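Local coordinates for protein putative mandelate racemase (Zymomonas mobilis, PDB 2OX4) that binds magnesium and, as a member of the mandelate racemase group of the enolase superfamily, probably acts as a lyase, perhaps a dehydratase, at residues I73-K76 with L77-K80; V90-S93 with G94-A97. One frame throughout, in Å; residues are numbered along the deposited sequence.

Contact 1. Residues I73-K76 with L77-K80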
ATOM      1  N   ILE C  73       3.933  10.937  36.334  1.00  8.22           N
ATOM      2  CA  ILE C  73       2.834  11.885  36.399  1.00  9.52           C
ATOM      3  C   ILE C  73       2.231  12.100  34.995  1.00  6.27           C
ATOM      4  O   ILE C  73       1.015  12.139  34.853  1.00  7.39           O
ATOM      5  CB  ILE C  73       3.248  13.230  37.044  1.00  9.98           C
ATOM      6  CG1 ILE C  73       3.601  13.034  38.537  1.00 12.66           C
ATOM      7  CG2 ILE C  73       2.111  14.259  36.892  1.00  9.52           C
ATOM      8  CD1 ILE C  73       4.408  14.204  39.133  1.00 13.44           C
ATOM      9  N   TRP C  74       3.080  12.222  33.978  1.00  5.60           N
ATOM     10  CA  TRP C  74       2.609  12.420  32.603  1.00  8.29           C
ATOM     11  C   TRP C  74       1.728  11.236  32.235  1.00 11.15           C
ATOM     12  O   TRP C  74       0.639  11.417  31.713  1.00  7.34           O
ATOM     13  CB  TRP C  74       3.793  12.504  31.627  1.00  8.21           C
ATOM     14  CG  TRP C  74       3.500  13.262  30.334  1.00  6.83           C
ATOM     15  CD1 TRP C  74       3.881  14.552  30.024  1.00  8.15           C
ATOM     16  CD2 TRP C  74       2.802  12.766  29.183  1.00  9.52           C
ATOM     17  NE1 TRP C  74       3.455  14.885  28.752  1.00  7.01           N
ATOM     18  CE2 TRP C  74       2.795  13.803  28.212  1.00  6.49           C
ATOM     19  CE3 TRP C  74       2.190  11.541  28.872  1.00  9.59           C
ATOM     20  CZ2 TRP C  74       2.176  13.659  26.959  1.00  7.84           C
ATOM     21  CZ3 TRP C  74       1.578  11.390  27.617  1.00 10.94           C
ATOM     22  CH2 TRP C  74       1.574  12.445  26.680  1.00 10.46           C
ATOM     23  N   GLU C  75       2.190  10.027  32.542  1.00  8.32           N
ATOM     24  CA  GLU C  75       1.421   8.826  32.216  1.00 10.03           C
ATOM     25  C   GLU C  75       0.126   8.737  33.029  1.00  8.49           C
ATOM     26  O   GLU C  75      -0.886   8.280  32.516  1.00  8.96           O
ATOM     27  CB  GLU C  75       2.286   7.568  32.383  1.00  9.94           C
ATOM     28  CG  GLU C  75       1.604   6.228  31.987  1.00  8.90           C
ATOM     29  CD  GLU C  75       1.571   5.937  30.469  1.00 10.77           C
ATOM     30  OE1 GLU C  75       1.950   6.799  29.645  1.00 12.31           O
ATOM     31  OE2 GLU C  75       1.149   4.814  30.096  1.00 12.26           O
ATOM     32  N   LYS C  76       0.163   9.165  34.291  1.00  7.56           N
ATOM     33  CA  LYS C  76      -1.048   9.247  35.123  1.00 10.61           C
ATOM     34  C   LYS C  76      -2.097  10.197  34.540  1.00 11.17           C
ATOM     35  O   LYS C  76      -3.255   9.826  34.400  1.00  9.68           O
ATOM     36  CB  LYS C  76      -0.677   9.666  36.552  1.00 10.85           C
ATOM     37  CG  LYS C  76      -1.845   9.780  37.534  1.00 14.09           C
ATOM     38  CD  LYS C  76      -1.331  10.284  38.888  1.00 18.87           C
ATOM     39  CE  LYS C  76      -2.467  10.605  39.845  1.00 35.32           C
ATOM     40  NZ  LYS C  76      -1.937  10.996  41.191  1.00 30.82           N
ATOM     41  N   LEU C  77      -1.693  11.416  34.199  1.00  7.84           N
ATOM     42  CA  LEU C  77      -2.595  12.349  33.507  1.00 11.27           C
ATOM     43  C   LEU C  77      -3.109  11.818  32.168  1.00 10.28           C
ATOM     44  O   LEU C  77      -4.247  12.097  31.789  1.00  9.70           O
ATOM     45  CB  LEU C  77      -1.954  13.728  33.353  1.00  6.89           C
ATOM     46  CG  LEU C  77      -1.698  14.399  34.717  1.00  6.03           C
ATOM     47  CD1 LEU C  77      -1.043  15.769  34.546  1.00 10.72           C
ATOM     48  CD2 LEU C  77      -3.022  14.526  35.543  1.00  8.83           C
ATOM     49  N   PHE C  78      -2.279  11.036  31.479  1.00  9.71           N
ATOM     50  CA  PHE C  78      -2.656  10.436  30.190  1.00  6.79           C
ATOM     51  C   PHE C  78      -3.669   9.288  30.407  1.00  9.36           C
ATOM     52  O   PHE C  78      -4.683   9.218  29.704  1.00 10.43           O
ATOM     53  CB  PHE C  78      -1.382   9.962  29.469  1.00  6.80           C
ATOM     54  CG  PHE C  78      -1.613   9.363  28.089  1.00  9.74           C
ATOM     55  CD1 PHE C  78      -2.401  10.013  27.142  1.00 12.61           C
ATOM     56  CD2 PHE C  78      -1.000   8.163  27.738  1.00 15.25           C
ATOM     57  CE1 PHE C  78      -2.603   9.448  25.862  1.00 16.11           C
ATOM     58  CE2 PHE C  78      -1.196   7.600  26.463  1.00 12.66           C
ATOM     59  CZ  PHE C  78      -1.992   8.243  25.537  1.00 11.49           C
ATOM     60  N   LYS C  79      -3.402   8.426  31.395  1.00  8.92           N
ATOM     61  CA  LYS C  79      -4.093   7.125  31.525  1.00  9.19           C
ATOM     62  C   LYS C  79      -5.194   7.082  32.584  1.00 12.95           C
ATOM     63  O   LYS C  79      -6.073   6.199  32.549  1.00 11.28           O
ATOM     64  CB  LYS C  79      -3.086   5.996  31.793  1.00  4.74           C
ATOM     65  CG  LYS C  79      -2.180   5.669  30.593  1.00  8.74           C
ATOM     66  CD  LYS C  79      -2.971   5.075  29.426  1.00  9.63           C
ATOM     67  CE  LYS C  79      -2.041   4.603  28.312  1.00 12.68           C
ATOM     68  NZ  LYS C  79      -1.019   3.583  28.771  1.00 12.28           N
ATOM     69  N   LYS C  80      -5.149   8.010  33.536  1.00  6.33           N
ATOM     70  CA  LYS C  80      -6.028   7.913  34.707  1.00 10.87           C
ATOM     71  C   LYS C  80      -7.115   8.988  34.788  1.00 12.41           C
ATOM     72  O   LYS C  80      -7.912   9.001  35.731  1.00 13.40           O
ATOM     73  CB  LYS C  80      -5.202   7.864  36.011  1.00 13.55           C
ATOM     74  CG  LYS C  80      -4.290   6.632  36.127  1.00 18.44           C
ATOM     75  CD  LYS C  80      -5.103   5.354  36.076  1.00 24.36           C
ATOM     76  CE  LYS C  80      -4.314   4.152  36.564  1.00 37.01           C
ATOM     77  NZ  LYS C  80      -5.150   2.917  36.503  1.00 47.66           N
TER
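E75 and K79 form an i to i+4 salt bridge near the end of helix 70-79, in the alpha-helical part of the enolase-type N-terminal domain. K79 NZ comes to 2.8 Å from E75 OE2 and meets it from above, 35° out of the carboxylate plane. Both chains fold to reach each other: E75 bends at chi2, while in K79 chi1 (-69°) puts CG 3.5 Å from the same OE2 and the bends at chi2 and chi4 turn NZ back to that oxygen. E75 OE1 lies 3.8 Å from F78 CD2, at the edge of that ring, and is hydrogen-bonded to H308 of a third subunit, while K79 NZ has a second carboxylate in E184 of the second subunit. The carboxylate and the ammonium thus each have two polar partners, in an assembly interface. The tight part is the apolar flank. F78 sends its ring outward, roughly across the helix axis, CG anti to the backbone N, and W74 CZ3 rests 3.8 Å from F78 CB. The two six-membered rings are oblique, with planes 50° apart. W74 is pinned further by its NE1 bond to G295 O and by R272, a cation-pi partner. One turn round, L77 CD1 is 4.2 Å from I73 CG2, and both side chains pack on helices 48-62 and 89-110. The looser, more solvent-exposed flank carries K76 and K80. K76 runs fully extended to L61 O and E65, crossing K80 at about a right angle, whereas the end of K80 leads away from residues 73-76. Four i to i+4 backbone bonds run through the segment; in the last of them K80 N donates to K76 O at 2.8 Å.

Contact 2. Residues V90-S93 with G94-A97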
ATOM      1  N   VAL C  90      -7.019  20.973  24.694  1.00  8.11           N
ATOM      2  CA  VAL C  90      -7.138  21.396  26.084  1.00  9.24           C
ATOM      3  C   VAL C  90      -6.545  20.323  26.998  1.00  8.97           C
ATOM      4  O   VAL C  90      -5.773  20.636  27.910  1.00  8.87           O
ATOM      5  CB  VAL C  90      -8.612  21.698  26.441  1.00 10.58           C
ATOM      6  CG1 VAL C  90      -8.748  22.050  27.932  1.00 10.20           C
ATOM      7  CG2 VAL C  90      -9.161  22.837  25.571  1.00 10.77           C
ATOM      8  N   ILE C  91      -6.885  19.059  26.719  1.00  9.91           N
ATOM      9  CA  ILE C  91      -6.386  17.907  27.479  1.00  9.91           C
ATOM     10  C   ILE C  91      -4.866  17.973  27.566  1.00  9.58           C
ATOM     11  O   ILE C  91      -4.304  17.931  28.670  1.00  9.40           O
ATOM     12  CB  ILE C  91      -6.862  16.562  26.851  1.00 11.05           C
ATOM     13  CG1 ILE C  91      -8.399  16.429  26.921  1.00 10.41           C
ATOM     14  CG2 ILE C  91      -6.134  15.357  27.472  1.00  8.81           C
ATOM     15  CD1 ILE C  91      -9.003  16.601  28.322  1.00 13.89           C
ATOM     16  N   PHE C  92      -4.199  18.123  26.420  1.00  6.70           N
ATOM     17  CA  PHE C  92      -2.726  18.140  26.400  1.00  7.65           C
ATOM     18  C   PHE C  92      -2.098  19.444  26.932  1.00 10.23           C
ATOM     19  O   PHE C  92      -1.005  19.413  27.511  1.00  9.76           O
ATOM     20  CB  PHE C  92      -2.166  17.730  25.030  1.00  8.09           C
ATOM     21  CG  PHE C  92      -2.212  16.241  24.780  1.00  8.55           C
ATOM     22  CD1 PHE C  92      -2.906  15.733  23.696  1.00  8.95           C
ATOM     23  CD2 PHE C  92      -1.578  15.353  25.653  1.00 11.17           C
ATOM     24  CE1 PHE C  92      -2.962  14.353  23.472  1.00 10.08           C
ATOM     25  CE2 PHE C  92      -1.620  13.980  25.435  1.00 13.74           C
ATOM     26  CZ  PHE C  92      -2.312  13.482  24.352  1.00 12.88           C
ATOM     27  N   SER C  93      -2.810  20.563  26.798  1.00 11.28           N
ATOM     28  CA  SER C  93      -2.371  21.838  27.391  0.50 10.98           C
ATOM     29  C   SER C  93      -2.230  21.742  28.904  1.00 10.09           C
ATOM     30  O   SER C  93      -1.320  22.323  29.492  1.00 10.61           O
ATOM     31  CB  SER C  93      -3.350  22.968  27.057  0.50 14.10           C
ATOM     32  OG  SER C  93      -3.277  23.330  25.695  0.50 20.51           O
ATOM     33  N   GLY C  94      -3.151  21.011  29.537  1.00  9.02           N
ATOM     34  CA  GLY C  94      -3.122  20.838  30.990  1.00 13.09           C
ATOM     35  C   GLY C  94      -1.923  20.019  31.438  1.00 13.43           C
ATOM     36  O   GLY C  94      -1.213  20.396  32.365  1.00 10.42           O
ATOM     37  N   ILE C  95      -1.685  18.902  30.760  1.00  9.66           N
ATOM     38  CA  ILE C  95      -0.468  18.110  30.988  1.00  7.40           C
ATOM     39  C   ILE C  95       0.790  18.974  30.783  1.00  8.75           C
ATOM     40  O   ILE C  95       1.697  18.960  31.622  1.00  9.15           O
ATOM     41  CB  ILE C  95      -0.438  16.843  30.102  1.00 10.88           C
ATOM     42  CG1 ILE C  95      -1.694  15.999  30.357  1.00  8.02           C
ATOM     43  CG2 ILE C  95       0.790  16.020  30.415  1.00 15.01           C
ATOM     44  CD1 ILE C  95      -1.707  14.611  29.612  1.00  8.45           C
ATOM     45  N   SER C  96       0.790  19.765  29.709  1.00  8.24           N
ATOM     46  CA  SER C  96       1.941  20.586  29.306  1.00  9.80           C
ATOM     47  C   SER C  96       2.330  21.570  30.404  1.00 11.40           C
ATOM     48  O   SER C  96       3.510  21.676  30.756  1.00  9.45           O
ATOM     49  CB  SER C  96       1.616  21.397  28.053  1.00  7.78           C
ATOM     50  OG  SER C  96       1.314  20.570  26.941  1.00 10.13           O
ATOM     51  N   ALA C  97       1.342  22.301  30.924  1.00  8.10           N
ATOM     52  CA  ALA C  97       1.646  23.422  31.819  1.00  9.54           C
ATOM     53  C   ALA C  97       2.252  22.904  33.111  1.00  7.48           C
ATOM     54  O   ALA C  97       3.267  23.427  33.597  1.00  9.37           O
ATOM     55  CB  ALA C  97       0.407  24.285  32.079  1.00  7.70           C
TER
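Residues 90-97 are two turns of helix 89-110, in which V90 O and I91 O receive G94 N and I95 N, the latter bond stretched and weak at 3.5 Å, before shorter bonds of 2.9 Å from S96 N to F92 O and 3.0 Å from A97 N to S93 O. The helix belongs to the enolase-type N-terminal domain and packs against helices 48-62 and 70-79. S96 adds a side-chain bond to this pattern. Its OG turns back beside its own backbone N (chi1 -62°) and donates to F92 O at 2.7 Å. The hydroxyl lies above the carbonyl plane, 41° out of it, and S96 N reaches the oxygen from the opposite face, so one carbonyl is gripped by two donors of one residue. S96 OG is also approached by G295 N in a weak hydrogen bond. In one of its two conformers S93 folds its hydroxyl back in the same manner, to T89 O one turn earlier. On another side of the helix, F92 and I95 lie side by side and point the same way, with I95 CD1 4.0 Å from F92 CD2 and oblique to the ring. I95 CG1, anti to its carbonyl carbon (chi1 -57°), also lies 3.7 Å from I91 O. Y58 from helix 48-62 touches I95 and donates its hydroxyl to I91 O, giving the carbonyl with the stretched helical bond a further partner. The same face is covered by helix 70-79, while L247 of the second subunit packs on F92. Every residue here is buried, which gives the serine-to-carbonyl bond one turn back its meaning: F92 O takes up the donor of S96, consistent with a hydroxyl being accommodated in a buried helix packing.

Contacts 1 and 2 lie on successive helices, 70-79 and 89-110, their centres 11 Å apart, and mesh directly. I95 is wedged between W74 and L77: its CG2 is 3.3 Å from W74 NE1 and its CG1 3.8 Å from L77 CB. W74 CH2 also meets F92 CE2 at 3.8 Å. G295 bridges the two contacts as well. One flank of contact 1 (E75, F78, K79, K80) meets neighbouring subunits, and the contact lies away from the metal site; contact 2 is deeper, with the S93 side chain about 10 Å from that of E267, a magnesium ligand together with E215 and E241. Both contacts touch the second subunit.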